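Side-chain contacts in fucolectin-related protein (Streptococcus pneumoniae, PDB 2WMF), which hydrolyses glycosidic bonds as a family 98 glycoside hydrolase, probably cleaving host blood-group carbohydrate antigens: residues L53-T58 / C294-F299; P43-D48 / K502-E507; G61-I66 / P72-E77; H79-K82 / S88-P91; K488-A493 / A512-K517. All coordinates share one frame; numbering follows the deposited sequence.

Strand 39-45 is the first of the eight parallel barrel strands, and 43-48 at its end opens interaction 2. Interaction 1 opens next, at 53-58. Interaction 3 (61-66 with 72-77) then closes a short loop between helix 59-64 and strand 74-79. Interaction 4 (79-82 with 88-91) closes another just after that strand. Both nest inside interaction 1, which closes at 294-299 beyond the eighth strand and itself nests inside interaction 2. Interaction 5 opens at 488-493, before interaction 2 closes at 502-507, and it closes at 512-517. Interactions 2 and 5 therefore cross. Both use helix 506-517, which interaction 2 ties to the barrel end and interaction 5 packs against helix 489-493.

Interaction 1 (L53-T58 / C294-F299); sequences LWWGNT and CAAYTF
Trp55 lays one face of its indole on the methyl of Ala296, at the start of the short helix 295-298. This is the tight part of the contact. Ala296 CB is 3.5 Å from Trp55 NE1 and 3.8 Å from the centroid of the Trp55 five-membered ring. It lies 23° off the ring normal, so this is a CH-pi contact over the face. The opposite face is taken by Trp54, whose CD1 lies 3.3 Å above the plane of the Trp55 ring. The indole is thus sandwiched between its own neighbour and the helix.

The six-membered ring meets Cys294. Cys294 SG is 3.7 Å from both Trp55 CZ2 and Trp55 CH2, and its approach is oblique. SG is trans to the backbone N of Cys294 (chi1 175°), which carries the sulfur to the indole. A cis peptide bond precedes Cys294, just past the last barrel strand.

The packing is looser elsewhere. Ala295 CB is 4.3 Å from Trp55 CZ3. The side chains of Asn57 and Phe299 point across but come no nearer than 5.0 Å to the facing segment. Gly56 is on the solvent side, in the type I' turn from Trp54 to Asn57. Tyr45 meets the Trp55 ring edge-to-face, and Ala512 of helix 506-517 also touches Trp55.

All four touching residues are buried. The loop after the first strand is therefore held to the segment after the eighth by dispersion, CH-pi and sulfur-aromatic contacts, without a polar bond between the two segments.

Interaction 2 (P43-D48 / K502-E507); sequences PLYGND and KSWKKE
The rings of Tyr45 and Trp504 meet at an angle, with Tyr45 CD1 at the edge of the indole, near its plane. Trp504 CH2 comes to the tyrosine ring obliquely. The planes are 47° apart and the centroids of the Tyr45 ring and the Trp504 six-membered ring are 5.9 Å apart, so the pair is oblique. The nearest atoms are Tyr45 CD1 and Trp504 CH2, at 3.9 Å. Beside them, Tyr45 CB is 4.1 Å from Trp504 CZ3. CG of Trp504 lies beside its own backbone N (chi1 -49°), and from there the far end of the indole reaches Tyr45.

Other rings lie nearby: His79 meets Tyr45, and Trp54 and Trp55 meet Trp504.

Tyr45 ends the first strand of the (beta/alpha)8 barrel. Trp504 is in a type II turn from Lys502 to Lys505, just before helix 506-517. Its positive phi of 70° fits the third position of that turn. The backbone O of Trp504 accepts a hydrogen bond from Lys82 NZ, which also bonds Asn47 OD1.

The contact itself is apolar. It adds an aromatic join between the barrel end and the C-terminal part of the chain, and the nearby Lys82 bonds supply a polar link.

Interaction 3 (G61-I66 / P72-E77); sequences GAWEAI and PYAAIE
Helix 59-64 and the residues after it pack on strand 74-79; Ala62 CA is 7.5 Å from Ile76 CA, and Ile66 CA, past the helix, is 7.7 Å from Ala74 CA. The two elements belong to the first beta-alpha-beta unit of the (beta/alpha)8 barrel, with strand 39-45 as its other strand. Ala74 and Ile76 point toward 61-66, and Ala75 between them points away.

Trp63 carries much of the contact. Its CG is trans to the backbone N (chi1 -164°), and the six-membered ring reaches the strand. Trp63 CH2 is 3.7 Å from Ala74 O, which lies at the ring edge near its plane. Ile76 crosses the same ring obliquely, with Ile76 CG1 4.0 Å from Trp63 CE3. Lys71, in the connecting loop, makes a cation-pi contact with Trp63. Its NZ also bonds the backbone O atoms of Trp63 and Ile66, so one lysine bonds two carbonyls of 61-66 and also meets the indole.

Two aliphatic contacts complete the interface. Ile76 CD1 is 4.0 Å from Ala62 CB, and Leu44 of the first strand touches both residues. At the other end, Ile66 turns its CG2 branch to the strand, and Ile66 CG2 lies 3.8 Å from Ala74 CB.

Interaction 4 (H79-K82 / S88-P91); sequences HPAK and SCIP
Cys89 N donates to Ala81 O at 2.9 Å, in a nearly straight bond with 165° at the hydrogen. The donor sits above the carbonyl plane of Ala81, 50° out of it. The bond closes part of the loop that follows the second strand of the (beta/alpha)8 barrel and leads to helix 95-111. Ser88 OG lies beside the same peptide, 3.6 Å from Ala81 C.

His79 accepts a bond within its own segment. Ala81 N donates to His79 ND1 at 3.1 Å, tilted 26° from the ring plane. The imidazole is trans to the backbone N of His79, which brings its CE1 corner to Cys89. His79 CE1 is 3.5 Å from Cys89 O, which lies at the ring edge in its plane, and 3.6 Å from Cys89 CB. Cys89 O is buried here and has no hydrogen-bond partner in the model. The sulfur comes to the ring obliquely, with Cys89 SG 4.3 Å from the centroid of the His79 ring.

The two prolines meet on helix 95-111, where both touch Tyr101. Pro80 CG is 4.3 Å from Pro91 CB. Next to the backbone bond, Ala81 CB touches Cys89 SG at 4.1 Å.

Interaction 5 (K488-A493 / A512-K517); sequences KTAMWA and ANWISK
Trp514 turns the six-membered end of its indole toward the backbone and CB of Met491, and the two side chains cross at a slant. The contact is a small helix-helix packing between the short helix 489-493 and the last turns of helix 506-517. Both helices lie in the connection from strand 477-482 to strand 529-536, which belong to two different antiparallel sheets of the C-terminal part. The helices themselves pack near the barrel. Met491 CA and Ile515 CA are 8.4 Å apart, the nearest such pair here.

Trp514 has CG trans to its backbone N (chi1 -175°), which sends the ring to helix 489-493. Its outer corner does the touching. Trp514 CH2 is 3.7 Å from Met491 CA, and Trp514 CZ3 is 3.7 Å from Met491 CB. The backbone comes to the ring obliquely.

Met491 is extended through its first two torsions and bends at the third (chi3 58°). Its end leads away from 512-517, and the side chain touches Ser269. The base of the side chain therefore makes the contact and not the sulfur. Met491 CG is 4.0 Å from Trp514 CZ3.

Residues of the barrel part bond this segment. Arg265 NH1 bonds Met491 O, and Ser269 OG bonds Trp492 NE1. Glu272, at the start of helix 272-283, forms a salt bridge with Lys488 NZ, just before the short helix.

The solvent side is lighter. Ala490 is exposed and Trp514 partly so. There the methyl of Ala490 borders the ring, with Ala490 CB 4.3 Å from Trp514 CZ2.

Interaction 1 (L53-T58 / C294-F299)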
# COMPACT_ATOMS: atom_id res chain seq x y z
N LEU A 53 6.99 -2.94 25.05
CA LEU A 53 6.42 -3.21 23.68
C LEU A 53 5.37 -4.34 23.65
O LEU A 53 5.46 -5.33 24.38
CB LEU A 53 7.53 -3.53 22.63
CG LEU A 53 8.59 -2.46 22.37
CD1 LEU A 53 9.69 -3.07 21.50
CD2 LEU A 53 8.00 -1.21 21.71
N TRP A 54 4.36 -4.15 22.82
CA TRP A 54 3.23 -5.07 22.67
C TRP A 54 3.59 -6.21 21.70
O TRP A 54 4.61 -6.15 21.00
CB TRP A 54 2.01 -4.27 22.21
CG TRP A 54 0.68 -4.98 22.33
CD1 TRP A 54 -0.20 -5.23 21.32
CD2 TRP A 54 0.10 -5.51 23.52
NE1 TRP A 54 -1.32 -5.87 21.80
CE2 TRP A 54 -1.16 -6.07 23.15
CE3 TRP A 54 0.50 -5.58 24.85
CZ2 TRP A 54 -2.00 -6.68 24.07
CZ3 TRP A 54 -0.34 -6.20 25.77
CH2 TRP A 54 -1.57 -6.75 25.37
N TRP A 55 2.78 -7.26 21.69
CA TRP A 55 2.92 -8.38 20.74
C TRP A 55 4.21 -9.19 20.89
O TRP A 55 4.59 -9.95 20.02
CB TRP A 55 2.71 -7.87 19.28
CG TRP A 55 1.25 -7.68 18.94
CD1 TRP A 55 0.24 -8.55 19.22
CD2 TRP A 55 0.64 -6.53 18.36
NE1 TRP A 55 -0.95 -8.05 18.78
CE2 TRP A 55 -0.74 -6.79 18.28
CE3 TRP A 55 1.12 -5.31 17.88
CZ2 TRP A 55 -1.62 -5.89 17.70
CZ3 TRP A 55 0.22 -4.39 17.35
CH2 TRP A 55 -1.12 -4.71 17.25
N GLY A 56 4.84 -9.08 22.06
CA GLY A 56 6.01 -9.88 22.36
C GLY A 56 7.26 -9.52 21.57
O GLY A 56 8.21 -10.29 21.54
N ASN A 57 7.25 -8.35 20.94
CA ASN A 57 8.34 -7.98 20.07
C ASN A 57 9.40 -7.15 20.78
O ASN A 57 9.17 -6.58 21.86
CB ASN A 57 7.74 -7.21 18.87
CG ASN A 57 6.89 -8.10 17.95
OD1 ASN A 57 7.12 -9.30 17.89
ND2 ASN A 57 5.96 -7.50 17.20
N THR A 58 10.57 -7.08 20.15
CA THR A 58 11.66 -6.19 20.57
C THR A 58 12.15 -5.33 19.38
O THR A 58 11.97 -5.72 18.25
CB THR A 58 12.87 -6.98 21.14
OG1 THR A 58 13.50 -7.82 20.13
CG2 THR A 58 12.43 -7.81 22.32
N CYS A 294 -2.86 -4.81 10.43
CA CYS A 294 -2.44 -4.95 11.84
C CYS A 294 -1.18 -5.84 11.95
O CYS A 294 -1.17 -6.98 11.46
CB CYS A 294 -3.55 -5.62 12.63
SG CYS A 294 -3.13 -5.99 14.37
N ALA A 295 -0.15 -5.31 12.62
CA ALA A 295 1.20 -5.86 12.68
C ALA A 295 1.29 -7.25 13.25
O ALA A 295 2.22 -7.99 12.94
CB ALA A 295 2.12 -4.91 13.48
N ALA A 296 0.28 -7.65 14.05
CA ALA A 296 0.24 -9.03 14.50
C ALA A 296 0.14 -10.01 13.35
O ALA A 296 0.61 -11.17 13.47
CB ALA A 296 -0.89 -9.30 15.55
N TYR A 297 -0.54 -9.59 12.29
CA TYR A 297 -0.62 -10.34 11.05
C TYR A 297 0.42 -9.92 10.02
O TYR A 297 1.05 -10.76 9.40
CB TYR A 297 -2.00 -10.15 10.43
CG TYR A 297 -2.24 -10.90 9.13
CD1 TYR A 297 -2.00 -12.26 9.03
CD2 TYR A 297 -2.77 -10.24 8.01
CE1 TYR A 297 -2.29 -12.94 7.88
CE2 TYR A 297 -3.06 -10.92 6.86
CZ TYR A 297 -2.81 -12.27 6.77
OH TYR A 297 -3.10 -12.99 5.61
N THR A 298 0.57 -8.62 9.85
CA THR A 298 1.35 -8.06 8.73
C THR A 298 2.86 -7.96 9.01
O THR A 298 3.61 -7.65 8.08
CB THR A 298 0.80 -6.68 8.27
OG1 THR A 298 0.76 -5.76 9.36
CG2 THR A 298 -0.62 -6.78 7.70
N PHE A 299 3.30 -8.15 10.25
CA PHE A 299 4.73 -8.00 10.56
C PHE A 299 5.31 -9.13 11.39
O PHE A 299 6.01 -9.97 10.85
CB PHE A 299 4.99 -6.62 11.20
CG PHE A 299 6.45 -6.33 11.49
CD1 PHE A 299 7.48 -6.77 10.61
CD2 PHE A 299 6.80 -5.61 12.63
CE1 PHE A 299 8.81 -6.49 10.89
CE2 PHE A 299 8.12 -5.33 12.92
CZ PHE A 299 9.13 -5.77 12.04

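Interaction 2 (P43-D48 / K502-E507)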
# COMPACT_ATOMS: atom_id res chain seq x y z
N PRO A 43 6.00 -1.47 11.96
CA PRO A 43 5.69 -0.86 13.23
C PRO A 43 5.83 -1.70 14.50
O PRO A 43 5.53 -2.92 14.50
CB PRO A 43 4.22 -0.47 13.07
CG PRO A 43 3.68 -1.57 12.23
CD PRO A 43 4.79 -2.08 11.36
N LEU A 44 6.29 -1.03 15.56
CA LEU A 44 6.25 -1.53 16.95
C LEU A 44 5.34 -0.60 17.81
O LEU A 44 5.18 0.60 17.55
CB LEU A 44 7.67 -1.53 17.54
CG LEU A 44 8.67 -2.53 16.91
CD1 LEU A 44 10.13 -2.22 17.40
CD2 LEU A 44 8.28 -4.07 17.11
N TYR A 45 4.79 -1.17 18.88
CA TYR A 45 3.74 -0.53 19.68
C TYR A 45 4.09 -0.58 21.17
O TYR A 45 4.49 -1.64 21.69
CB TYR A 45 2.38 -1.20 19.43
CG TYR A 45 1.97 -1.04 18.00
CD1 TYR A 45 1.19 0.01 17.59
CD2 TYR A 45 2.43 -1.92 17.04
CE1 TYR A 45 0.85 0.18 16.25
CE2 TYR A 45 2.11 -1.76 15.69
CZ TYR A 45 1.32 -0.70 15.31
OH TYR A 45 0.98 -0.53 13.97
N GLY A 46 3.94 0.55 21.85
CA GLY A 46 4.20 0.64 23.27
C GLY A 46 3.27 -0.19 24.12
O GLY A 46 2.10 -0.33 23.83
N ASN A 47 3.84 -0.81 25.14
CA ASN A 47 3.09 -1.42 26.24
C ASN A 47 3.37 -0.60 27.49
O ASN A 47 4.49 -0.16 27.72
CB ASN A 47 3.55 -2.88 26.46
CG ASN A 47 2.55 -3.70 27.30
OD1 ASN A 47 1.41 -3.29 27.52
ND2 ASN A 47 2.97 -4.87 27.75
N ASP A 48 2.37 -0.43 28.34
CA ASP A 48 2.54 0.33 29.61
C ASP A 48 2.98 -0.63 30.71
O ASP A 48 2.55 -0.53 31.87
CB ASP A 48 1.26 1.09 29.97
CG ASP A 48 0.04 0.20 30.09
OD1 ASP A 48 0.05 -1.00 29.71
OD2 ASP A 48 -0.96 0.70 30.65
N LYS A 502 -11.26 -6.74 23.00
CA LYS A 502 -10.07 -7.18 23.72
C LYS A 502 -8.76 -6.78 23.02
O LYS A 502 -7.69 -7.30 23.37
CB LYS A 502 -10.10 -8.70 23.90
CG LYS A 502 -11.36 -9.24 24.55
CD LYS A 502 -11.61 -8.63 25.89
CE LYS A 502 -12.82 -9.30 26.58
NZ LYS A 502 -13.16 -8.43 27.76
N SER A 503 -8.85 -5.86 22.05
CA SER A 503 -7.65 -5.21 21.51
C SER A 503 -6.84 -4.63 22.69
O SER A 503 -7.42 -4.07 23.63
CB SER A 503 -7.99 -4.04 20.57
OG SER A 503 -8.64 -4.44 19.40
N TRP A 504 -5.52 -4.80 22.66
CA TRP A 504 -4.64 -4.27 23.69
C TRP A 504 -4.80 -5.01 25.05
O TRP A 504 -4.23 -4.55 26.05
CB TRP A 504 -4.73 -2.74 23.88
CG TRP A 504 -4.65 -1.95 22.61
CD1 TRP A 504 -5.63 -1.15 22.10
CD2 TRP A 504 -3.57 -1.90 21.68
NE1 TRP A 504 -5.22 -0.61 20.93
CE2 TRP A 504 -3.97 -1.05 20.63
CE3 TRP A 504 -2.29 -2.47 21.64
CZ2 TRP A 504 -3.13 -0.76 19.52
CZ3 TRP A 504 -1.46 -2.16 20.55
CH2 TRP A 504 -1.89 -1.33 19.51
N LYS A 505 -5.48 -6.15 25.05
CA LYS A 505 -5.67 -6.99 26.25
C LYS A 505 -5.15 -8.42 26.05
O LYS A 505 -4.69 -8.78 24.96
CB LYS A 505 -7.17 -6.98 26.64
CG LYS A 505 -7.72 -5.59 26.93
CD LYS A 505 -9.17 -5.64 27.38
CE LYS A 505 -9.69 -4.30 27.92
NZ LYS A 505 -9.58 -3.12 26.98
N LYS A 506 -5.20 -9.24 27.10
CA LYS A 506 -4.61 -10.58 27.09
C LYS A 506 -5.10 -11.49 25.95
O LYS A 506 -4.33 -12.27 25.39
CB LYS A 506 -4.84 -11.29 28.46
CG LYS A 506 -6.30 -11.59 28.78
CD LYS A 506 -6.45 -12.32 30.14
CE LYS A 506 -7.78 -13.07 30.20
NZ LYS A 506 -8.42 -12.90 31.51
N GLU A 507 -6.38 -11.37 25.59
CA GLU A 507 -6.92 -12.20 24.52
C GLU A 507 -6.19 -11.93 23.20
O GLU A 507 -5.98 -12.85 22.41
CB GLU A 507 -8.43 -11.99 24.32
CG GLU A 507 -9.28 -12.51 25.50
CD GLU A 507 -9.45 -11.53 26.66
OE1 GLU A 507 -8.82 -10.41 26.73
OE2 GLU A 507 -10.26 -11.92 27.56

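Interaction 3 (G61-I66 / P72-E77)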
# COMPACT_ATOMS: atom_id res chain seq x y z
N GLY A 61 14.74 -7.37 17.49
CA GLY A 61 14.07 -8.39 16.69
C GLY A 61 13.40 -7.83 15.44
O GLY A 61 13.39 -8.50 14.39
N ALA A 62 12.84 -6.65 15.57
CA ALA A 62 12.20 -5.97 14.43
C ALA A 62 13.22 -5.74 13.33
O ALA A 62 12.95 -5.96 12.15
CB ALA A 62 11.58 -4.65 14.86
N TRP A 63 14.40 -5.21 13.69
CA TRP A 63 15.41 -4.93 12.66
C TRP A 63 16.01 -6.23 12.12
O TRP A 63 16.28 -6.37 10.92
CB TRP A 63 16.46 -3.97 13.20
CG TRP A 63 17.30 -3.30 12.17
CD1 TRP A 63 18.65 -3.31 12.12
CD2 TRP A 63 16.86 -2.46 11.10
NE1 TRP A 63 19.10 -2.55 11.06
CE2 TRP A 63 18.01 -2.02 10.42
CE3 TRP A 63 15.61 -2.05 10.63
CZ2 TRP A 63 17.95 -1.19 9.29
CZ3 TRP A 63 15.54 -1.25 9.51
CH2 TRP A 63 16.70 -0.82 8.84
N GLU A 64 16.15 -7.24 12.99
CA GLU A 64 16.55 -8.58 12.52
C GLU A 64 15.60 -9.17 11.48
O GLU A 64 16.03 -9.91 10.59
CB GLU A 64 16.75 -9.55 13.69
CG GLU A 64 18.01 -9.19 14.48
CD GLU A 64 18.20 -9.99 15.75
OE1 GLU A 64 17.27 -10.75 16.14
OE2 GLU A 64 19.30 -9.85 16.37
N ALA A 65 14.33 -8.79 11.57
CA ALA A 65 13.30 -9.30 10.65
C ALA A 65 13.42 -8.74 9.23
O ALA A 65 12.86 -9.29 8.28
CB ALA A 65 11.89 -8.96 11.22
N ILE A 66 14.13 -7.62 9.08
CA ILE A 66 14.22 -6.91 7.80
C ILE A 66 15.39 -7.52 7.02
O ILE A 66 16.58 -7.47 7.51
CB ILE A 66 14.45 -5.40 7.96
CG1 ILE A 66 13.43 -4.75 8.91
CG2 ILE A 66 14.50 -4.74 6.59
CD1 ILE A 66 11.94 -4.95 8.59
N PRO A 72 18.47 -1.10 3.51
CA PRO A 72 18.75 0.25 3.04
C PRO A 72 17.53 1.10 2.68
O PRO A 72 17.66 2.31 2.49
CB PRO A 72 19.63 0.04 1.78
CG PRO A 72 20.18 -1.38 1.91
CD PRO A 72 19.12 -2.14 2.67
N TYR A 73 16.36 0.43 2.58
CA TYR A 73 15.10 1.00 2.15
C TYR A 73 14.01 0.84 3.21
O TYR A 73 12.84 0.83 2.88
CB TYR A 73 14.67 0.32 0.84
CG TYR A 73 15.74 0.37 -0.22
CD1 TYR A 73 16.00 1.54 -0.91
CD2 TYR A 73 16.50 -0.75 -0.49
CE1 TYR A 73 16.99 1.59 -1.86
CE2 TYR A 73 17.53 -0.70 -1.43
CZ TYR A 73 17.75 0.46 -2.12
OH TYR A 73 18.78 0.52 -3.10
N ALA A 74 14.43 0.72 4.45
CA ALA A 74 13.51 0.39 5.57
C ALA A 74 13.72 1.24 6.82
O ALA A 74 14.81 1.76 7.05
CB ALA A 74 13.61 -1.11 5.93
N ALA A 75 12.70 1.29 7.66
CA ALA A 75 12.75 1.90 8.95
C ALA A 75 11.67 1.31 9.83
O ALA A 75 10.71 0.69 9.33
CB ALA A 75 12.58 3.41 8.86
N ILE A 76 11.82 1.53 11.11
CA ILE A 76 10.90 1.07 12.13
C ILE A 76 10.05 2.23 12.66
O ILE A 76 10.56 3.29 13.07
CB ILE A 76 11.64 0.39 13.30
CG1 ILE A 76 12.51 -0.78 12.79
CG2 ILE A 76 10.64 -0.08 14.37
CD1 ILE A 76 11.74 -1.87 12.02
N GLU A 77 8.74 2.02 12.65
CA GLU A 77 7.79 2.99 13.23
C GLU A 77 7.61 2.65 14.71
O GLU A 77 7.52 1.48 15.08
CB GLU A 77 6.42 2.90 12.52
CG GLU A 77 5.28 3.54 13.36
CD GLU A 77 3.88 3.27 12.86
OE1 GLU A 77 3.66 3.32 11.65
OE2 GLU A 77 2.95 3.05 13.70

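Interaction 4 (H79-K82 / S88-P91)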
# COMPACT_ATOMS: atom_id res chain seq x y z
N HIS A 79 5.18 3.48 17.72
CA HIS A 79 3.86 3.97 18.08
C HIS A 79 3.67 3.77 19.59
O HIS A 79 3.74 2.65 20.08
CB HIS A 79 2.75 3.19 17.32
CG HIS A 79 1.41 3.87 17.36
ND1 HIS A 79 0.91 4.51 18.48
CD2 HIS A 79 0.47 4.02 16.40
CE1 HIS A 79 -0.28 5.03 18.19
NE2 HIS A 79 -0.56 4.76 16.92
N PRO A 80 3.45 4.87 20.33
CA PRO A 80 3.42 4.73 21.79
C PRO A 80 2.25 3.88 22.29
O PRO A 80 2.35 3.29 23.36
CB PRO A 80 3.34 6.18 22.29
CG PRO A 80 2.72 6.96 21.13
CD PRO A 80 3.24 6.27 19.89
N ALA A 81 1.16 3.83 21.51
CA ALA A 81 0.09 2.83 21.75
C ALA A 81 -0.36 2.82 23.22
O ALA A 81 -0.86 3.83 23.69
CB ALA A 81 0.53 1.44 21.27
N LYS A 82 -0.12 1.73 23.95
CA LYS A 82 -0.71 1.58 25.32
C LYS A 82 -0.07 2.50 26.36
O LYS A 82 -0.60 2.66 27.45
CB LYS A 82 -0.64 0.14 25.81
CG LYS A 82 -1.41 -0.87 24.98
CD LYS A 82 -1.18 -2.25 25.50
CE LYS A 82 -1.90 -2.48 26.84
NZ LYS A 82 -1.57 -3.85 27.36
N SER A 88 -5.46 4.57 24.80
CA SER A 88 -4.43 3.88 24.01
C SER A 88 -4.39 4.46 22.58
O SER A 88 -5.43 4.70 21.96
CB SER A 88 -4.67 2.37 23.96
OG SER A 88 -3.73 1.70 23.12
N CYS A 89 -3.18 4.72 22.12
CA CYS A 89 -2.84 5.23 20.78
C CYS A 89 -3.08 6.69 20.54
O CYS A 89 -2.76 7.17 19.43
CB CYS A 89 -3.49 4.41 19.65
SG CYS A 89 -2.97 2.67 19.56
N ILE A 90 -3.61 7.42 21.52
CA ILE A 90 -3.86 8.87 21.38
C ILE A 90 -2.79 9.62 22.17
O ILE A 90 -2.84 9.64 23.40
CB ILE A 90 -5.30 9.27 21.80
CG1 ILE A 90 -6.32 8.41 21.04
CG2 ILE A 90 -5.55 10.76 21.54
CD1 ILE A 90 -7.80 8.84 21.16
N PRO A 91 -1.79 10.20 21.46
CA PRO A 91 -0.53 10.64 22.07
C PRO A 91 -0.55 12.02 22.75
O PRO A 91 0.17 12.97 22.37
CB PRO A 91 0.45 10.58 20.88
CG PRO A 91 -0.35 11.02 19.74
CD PRO A 91 -1.72 10.32 19.98

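Interaction 5 (K488-A493 / A512-K517)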
# COMPACT_ATOMS: atom_id res chain seq x y z
N LYS A 488 -6.88 -20.01 6.35
CA LYS A 488 -7.14 -19.42 7.66
C LYS A 488 -8.11 -20.27 8.49
O LYS A 488 -8.53 -19.85 9.57
CB LYS A 488 -7.74 -18.02 7.50
CG LYS A 488 -6.95 -17.02 6.55
CD LYS A 488 -5.52 -16.87 7.03
CE LYS A 488 -4.72 -15.87 6.20
NZ LYS A 488 -4.69 -16.15 4.73
N THR A 489 -8.51 -21.42 7.96
CA THR A 489 -9.51 -22.28 8.63
C THR A 489 -9.08 -22.67 10.06
O THR A 489 -9.90 -22.57 10.99
CB THR A 489 -9.80 -23.58 7.77
OG1 THR A 489 -10.26 -23.21 6.46
CG2 THR A 489 -10.84 -24.43 8.47
N ALA A 490 -7.83 -23.09 10.26
CA ALA A 490 -7.40 -23.50 11.60
C ALA A 490 -7.60 -22.37 12.64
O ALA A 490 -8.11 -22.59 13.74
CB ALA A 490 -5.97 -23.98 11.61
N MET A 491 -7.22 -21.15 12.27
CA MET A 491 -7.32 -20.05 13.19
C MET A 491 -8.80 -19.81 13.55
O MET A 491 -9.16 -19.57 14.73
CB MET A 491 -6.70 -18.79 12.55
CG MET A 491 -6.81 -17.55 13.41
SD MET A 491 -6.04 -16.12 12.62
CE MET A 491 -7.00 -16.08 11.09
N TRP A 492 -9.67 -19.90 12.54
CA TRP A 492 -11.11 -19.66 12.74
C TRP A 492 -11.78 -20.76 13.53
O TRP A 492 -12.86 -20.52 14.06
CB TRP A 492 -11.82 -19.40 11.40
CG TRP A 492 -11.60 -17.98 10.93
CD1 TRP A 492 -10.77 -17.55 9.93
CD2 TRP A 492 -12.15 -16.81 11.53
NE1 TRP A 492 -10.81 -16.17 9.86
CE2 TRP A 492 -11.65 -15.70 10.83
CE3 TRP A 492 -13.05 -16.60 12.59
CZ2 TRP A 492 -11.99 -14.40 11.17
CZ3 TRP A 492 -13.38 -15.31 12.92
CH2 TRP A 492 -12.88 -14.22 12.18
N ALA A 493 -11.14 -21.94 13.59
CA ALA A 493 -11.68 -23.10 14.34
C ALA A 493 -11.40 -23.08 15.84
O ALA A 493 -11.99 -23.86 16.58
CB ALA A 493 -11.21 -24.46 13.67
N ALA A 512 -1.85 -13.59 19.27
CA ALA A 512 -0.46 -13.31 18.78
C ALA A 512 0.46 -14.53 19.09
O ALA A 512 1.34 -14.91 18.29
CB ALA A 512 0.09 -12.03 19.41
N ASN A 513 0.28 -15.12 20.26
CA ASN A 513 1.07 -16.27 20.67
C ASN A 513 0.77 -17.47 19.75
O ASN A 513 1.67 -18.15 19.25
CB ASN A 513 0.79 -16.59 22.15
CG ASN A 513 1.36 -15.57 23.13
OD1 ASN A 513 2.29 -14.81 22.80
ND2 ASN A 513 0.79 -15.53 24.34
N TRP A 514 -0.53 -17.70 19.49
CA TRP A 514 -0.95 -18.77 18.60
C TRP A 514 -0.31 -18.55 17.21
O TRP A 514 0.17 -19.49 16.55
CB TRP A 514 -2.49 -18.81 18.51
CG TRP A 514 -2.97 -19.96 17.70
CD1 TRP A 514 -3.25 -21.22 18.17
CD2 TRP A 514 -3.19 -19.99 16.29
NE1 TRP A 514 -3.64 -22.03 17.15
CE2 TRP A 514 -3.62 -21.32 15.97
CE3 TRP A 514 -3.08 -19.04 15.26
CZ2 TRP A 514 -3.91 -21.71 14.69
CZ3 TRP A 514 -3.36 -19.46 13.96
CH2 TRP A 514 -3.77 -20.78 13.69
N ILE A 515 -0.36 -17.31 16.74
CA ILE A 515 0.22 -16.97 15.43
C ILE A 515 1.69 -17.38 15.40
O ILE A 515 2.15 -17.96 14.42
CB ILE A 515 0.02 -15.44 15.10
CG1 ILE A 515 -1.43 -15.21 14.64
CG2 ILE A 515 1.02 -14.95 14.03
CD1 ILE A 515 -1.85 -13.67 14.53
N SER A 516 2.43 -17.04 16.43
CA SER A 516 3.88 -17.31 16.43
C SER A 516 4.24 -18.79 16.43
O SER A 516 5.37 -19.15 16.06
CB SER A 516 4.58 -16.62 17.61
OG SER A 516 4.30 -17.26 18.86
N LYS A 517 3.30 -19.65 16.84
CA LYS A 517 3.54 -21.08 16.91
C LYS A 517 2.79 -21.92 15.89
O LYS A 517 3.08 -23.14 15.74
CB LYS A 517 3.18 -21.56 18.31
CG LYS A 517 3.96 -20.89 19.43
CD LYS A 517 5.38 -21.43 19.49
CE LYS A 517 6.17 -20.84 20.66
NZ LYS A 517 6.10 -19.32 20.72